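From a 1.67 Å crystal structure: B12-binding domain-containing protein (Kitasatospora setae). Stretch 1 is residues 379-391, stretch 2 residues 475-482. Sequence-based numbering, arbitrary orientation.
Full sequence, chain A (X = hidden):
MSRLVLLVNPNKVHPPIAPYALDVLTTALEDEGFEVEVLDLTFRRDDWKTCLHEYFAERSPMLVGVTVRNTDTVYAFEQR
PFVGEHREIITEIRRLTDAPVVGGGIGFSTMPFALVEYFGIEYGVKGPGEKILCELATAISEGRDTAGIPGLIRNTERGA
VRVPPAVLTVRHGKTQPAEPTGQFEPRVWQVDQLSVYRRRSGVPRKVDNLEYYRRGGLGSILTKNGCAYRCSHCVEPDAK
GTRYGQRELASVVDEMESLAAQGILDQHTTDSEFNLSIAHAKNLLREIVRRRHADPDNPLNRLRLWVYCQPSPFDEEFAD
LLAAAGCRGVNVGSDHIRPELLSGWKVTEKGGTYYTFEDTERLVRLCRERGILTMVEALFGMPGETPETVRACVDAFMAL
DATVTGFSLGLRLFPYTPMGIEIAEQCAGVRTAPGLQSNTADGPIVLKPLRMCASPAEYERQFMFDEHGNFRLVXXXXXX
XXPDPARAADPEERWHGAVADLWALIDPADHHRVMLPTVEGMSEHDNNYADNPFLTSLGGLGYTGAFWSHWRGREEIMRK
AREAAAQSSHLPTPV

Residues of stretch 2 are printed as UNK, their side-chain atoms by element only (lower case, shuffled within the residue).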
# COMPACT_ATOMS: atom_id res chain seq x y z
N LEU A 379 4.23 -12.26 -10.25
CA LEU A 379 4.26 -11.04 -11.06
C LEU A 379 5.03 -11.35 -12.34
O LEU A 379 6.18 -11.78 -12.28
CB LEU A 379 4.91 -9.88 -10.30
CG LEU A 379 5.14 -8.61 -11.12
CD1 LEU A 379 3.85 -8.08 -11.73
CD2 LEU A 379 5.83 -7.55 -10.26
N PHE A 380 4.39 -11.13 -13.48
CA PHE A 380 4.98 -11.44 -14.77
C PHE A 380 5.29 -10.15 -15.53
O PHE A 380 4.57 -9.17 -15.43
CB PHE A 380 4.06 -12.31 -15.62
CG PHE A 380 3.85 -13.68 -15.04
CD1 PHE A 380 4.92 -14.42 -14.56
CD2 PHE A 380 2.57 -14.23 -14.97
CE1 PHE A 380 4.74 -15.68 -14.02
CE2 PHE A 380 2.38 -15.50 -14.44
CZ PHE A 380 3.46 -16.22 -13.96
N GLY A 381 6.38 -10.19 -16.29
CA GLY A 381 6.78 -9.06 -17.12
C GLY A 381 8.01 -8.32 -16.65
O GLY A 381 8.38 -7.31 -17.27
N MET A 382 8.66 -8.75 -15.57
CA MET A 382 9.90 -8.13 -15.13
C MET A 382 11.01 -8.44 -16.13
O MET A 382 10.84 -9.29 -17.01
CB MET A 382 10.25 -8.63 -13.72
CG MET A 382 9.33 -8.09 -12.63
SD MET A 382 9.48 -6.30 -12.38
CE MET A 382 10.98 -6.23 -11.42
N PRO A 383 12.14 -7.73 -16.05
CA PRO A 383 13.21 -7.94 -17.05
C PRO A 383 13.63 -9.40 -17.11
O PRO A 383 13.86 -10.04 -16.08
CB PRO A 383 14.33 -7.03 -16.55
CG PRO A 383 13.61 -5.93 -15.82
CD PRO A 383 12.48 -6.65 -15.11
N GLY A 384 13.70 -9.93 -18.33
CA GLY A 384 14.00 -11.33 -18.58
C GLY A 384 12.80 -12.18 -18.96
O GLY A 384 12.99 -13.29 -19.48
N GLU A 385 11.59 -11.68 -18.74
CA GLU A 385 10.40 -12.50 -18.93
C GLU A 385 10.19 -12.83 -20.41
O GLU A 385 10.24 -11.95 -21.27
CB GLU A 385 9.16 -11.79 -18.38
CG GLU A 385 7.99 -12.74 -18.22
CD GLU A 385 7.96 -13.40 -16.85
OE1 GLU A 385 7.66 -12.71 -15.87
OE2 GLU A 385 8.24 -14.62 -16.76
N THR A 386 9.96 -14.10 -20.69
CA THR A 386 9.56 -14.61 -21.99
C THR A 386 8.32 -15.46 -21.78
O THR A 386 7.97 -15.78 -20.65
CB THR A 386 10.68 -15.48 -22.61
OG1 THR A 386 10.86 -16.63 -21.78
CG2 THR A 386 12.00 -14.71 -22.71
N PRO A 387 7.63 -15.85 -22.86
CA PRO A 387 6.51 -16.77 -22.68
C PRO A 387 6.90 -18.06 -21.97
O PRO A 387 6.10 -18.57 -21.18
CB PRO A 387 6.04 -17.04 -24.12
CG PRO A 387 6.42 -15.79 -24.86
CD PRO A 387 7.71 -15.33 -24.24
N GLU A 388 8.11 -18.56 -22.18
CA GLU A 388 8.49 -19.81 -21.53
C GLU A 388 8.77 -19.62 -20.05
O GLU A 388 8.52 -20.53 -19.25
CB GLU A 388 9.70 -20.45 -22.24
CG GLU A 388 11.06 -19.82 -21.95
CD GLU A 388 11.83 -20.55 -20.86
OE1 GLU A 388 13.05 -20.31 -20.74
OE2 GLU A 388 11.23 -21.38 -20.15
N THR A 389 9.27 -18.44 -19.64
CA THR A 389 9.46 -18.20 -18.21
C THR A 389 8.12 -18.06 -17.50
O THR A 389 7.98 -18.52 -16.36
CB THR A 389 10.33 -16.95 -17.97
OG1 THR A 389 9.70 -15.79 -18.54
CG2 THR A 389 11.73 -17.14 -18.57
N VAL A 390 7.12 -17.47 -18.15
CA VAL A 390 5.79 -17.38 -17.55
C VAL A 390 5.19 -18.78 -17.37
O VAL A 390 4.69 -19.12 -16.29
CB VAL A 390 4.86 -16.49 -18.39
CG1 VAL A 390 3.46 -16.47 -17.79
CG2 VAL A 390 5.41 -15.08 -18.45
N ARG A 391 5.22 -19.60 -18.43
CA ARG A 391 4.65 -20.94 -18.34
C ARG A 391 5.31 -21.76 -17.24
O ARG A 391 4.63 -22.47 -16.49
CB ARG A 391 4.79 -21.67 -19.68
CG ARG A 391 3.99 -21.10 -20.81
CD ARG A 391 3.96 -22.05 -21.99
NE ARG A 391 3.57 -21.38 -23.23
CZ ARG A 391 4.42 -21.00 -24.17
NH1 ARG A 391 5.72 -21.25 -24.03
NH2 ARG A 391 3.98 -20.39 -25.26
N UNK A 475 5.13 2.67 -17.16
CA UNK A 475 5.18 1.25 -16.83
C UNK A 475 6.36 0.59 -17.51
O UNK A 475 6.92 1.10 -18.47
c UNK A 475 3.91 0.52 -17.27
s UNK A 475 2.41 1.19 -16.53
N UNK A 476 6.72 -0.59 -16.99
CA UNK A 476 7.63 -1.50 -17.64
C UNK A 476 6.91 -2.81 -17.91
O UNK A 476 6.16 -3.31 -17.06
c UNK A 476 10.58 -5.02 -17.91
c UNK A 476 9.82 -2.76 -17.49
c UNK A 476 11.63 -3.18 -19.03
o UNK A 476 12.37 -5.41 -19.43
c UNK A 476 11.53 -4.54 -18.79
c UNK A 476 8.88 -1.79 -16.80
c UNK A 476 9.73 -4.13 -17.26
c UNK A 476 10.78 -2.31 -18.39
N UNK A 477 7.13 -3.36 -19.10
CA UNK A 477 6.64 -4.68 -19.46
C UNK A 477 7.67 -5.31 -20.39
O UNK A 477 8.05 -4.70 -21.39
c UNK A 477 3.73 -7.95 -19.28
c UNK A 477 4.37 -6.73 -19.16
c UNK A 477 5.27 -4.60 -20.14
c UNK A 477 3.49 -7.58 -21.64
c UNK A 477 4.58 -5.92 -20.27
c UNK A 477 3.28 -8.37 -20.52
c UNK A 477 4.13 -6.36 -21.51
N UNK A 478 8.11 -6.51 -20.04
CA UNK A 478 9.21 -7.15 -20.75
C UNK A 478 8.94 -7.19 -22.26
O UNK A 478 7.89 -7.70 -22.68
c UNK A 478 9.41 -8.58 -20.25
o UNK A 478 10.36 -9.23 -21.08
N UNK A 479 9.85 -6.69 -23.09
CA UNK A 479 9.70 -6.86 -24.54
C UNK A 479 9.63 -8.32 -24.96
O UNK A 479 9.14 -8.60 -26.07
c UNK A 479 11.29 -5.14 -24.05
c UNK A 479 10.99 -5.81 -22.74
c UNK A 479 10.94 -6.16 -25.10
N UNK A 480 10.10 -9.25 -24.13
CA UNK A 480 9.94 -10.66 -24.45
C UNK A 480 8.50 -11.13 -24.48
O UNK A 480 8.24 -12.25 -24.96
N UNK A 481 7.56 -10.33 -23.99
CA UNK A 481 6.15 -10.71 -23.95
C UNK A 481 5.30 -9.96 -24.97
O UNK A 481 4.08 -10.16 -25.00
c UNK A 481 5.33 -11.15 -20.14
c UNK A 481 6.00 -12.84 -21.85
c UNK A 481 6.10 -11.39 -21.43
c UNK A 481 5.57 -10.48 -22.55
N UNK A 482 5.90 -9.13 -25.81
CA UNK A 482 5.13 -8.39 -26.79
C UNK A 482 5.38 -8.93 -28.19
O UNK A 482 6.46 -9.45 -28.48
c UNK A 482 5.45 -6.89 -26.75
c UNK A 482 3.58 -6.49 -25.12
c UNK A 482 5.02 -6.14 -25.49
c UNK A 482 5.18 -4.64 -25.68
O HOH W 1 12.83 -8.20 -20.50

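Position 475 carries one side-chain carbon followed by one sulfur, and neither comes within reach of stretch 1. A single carbon ending in sulfur identifies Cys475.

At position 476, one carbon leads to a six-carbon ring bearing one oxygen, and a ring carbon lies 3.2 Å from Gly381 O. Such a ring is a phenol: Tyr476. Its CA-to-CB bond points toward stretch 1. Gly381 O, 3.2 Å from Tyr476 CE2, and Met382 C lie at the ring edge, near its plane; Pro383 CD packs 3.8 Å from Tyr476 CE2. Tyr476 OH lies 3.6 Å from Pro383 CA.

Position 477 has one carbon and a six-carbon ring without a heteroatom, and a ring carbon lies 4.1 Å from Phe380 O; hence Phe477. Its CA-to-CB bond points away, but the ring comes back nearer, and it is the ring edge, at CE1, that approaches Phe380 O. An ideal CB on Gly381 would lie 2.7 Å from Phe477 CD1, a clash; the backbone angles of Gly381 (109°/2°) call for glycine independently.

Position 478 shows one carbon and one oxygen, with no second branch. The carbon lies 3.6 Å from Met382 O and the oxygen 2.7 Å from Glu385 O, so it is Ser478. Ser478 OG donates to Glu385 O and accepts from the backbone N of position 480 at 3.1 Å, while Ser478 N donates to Gly381 O at 2.9 Å with an angle of 130° at the hydrogen.

At position 479 three carbons close a ring onto the backbone N; its CA-to-CB bond points away from stretch 1, and the residue makes no contact with it. The closed ring defines Pro479.

Position 480 has no side-chain atoms, and its CA lies 3.4 Å from Glu385 O; it is Gly480. An ideal CB would sit 2.3 Å from Glu385 O, so the bare CA permits the close approach, a CA-H...O contact from Gly480 CA to Glu385 O.

Position 481 has four carbons forked at the second. One terminal carbon lies 3.6 Å from Glu385 CG, the other 3.9 Å from Pro387 CD, the pattern of Leu481. The first, CD1, is also 3.9 Å from Gly381 CA; the second, CD2, is 4.1 Å from Val390 CG2.

Position 482 repeats that forked four-carbon pattern but stays out of reach, giving Leu482.

The contact therefore combines two hydrogen bonds with apolar packing, burying 431 Å² in total. Both bonds come from Ser478, whose N and OG reach carbonyls before and at the end of the type II turn from Met382 to Glu385. A water joins the same turn to stretch 2, accepting from Gly384 N at 2.9 Å, donating to Ser478 OG at 2.7 Å and lying 3.0 Å from Tyr476 OH. Leu481 extends the packing to the start of the helix, where Thr386 OG1 caps Thr389 N at 3.2 Å.

Stretch 2, residues 475-482: CYFSPGLL
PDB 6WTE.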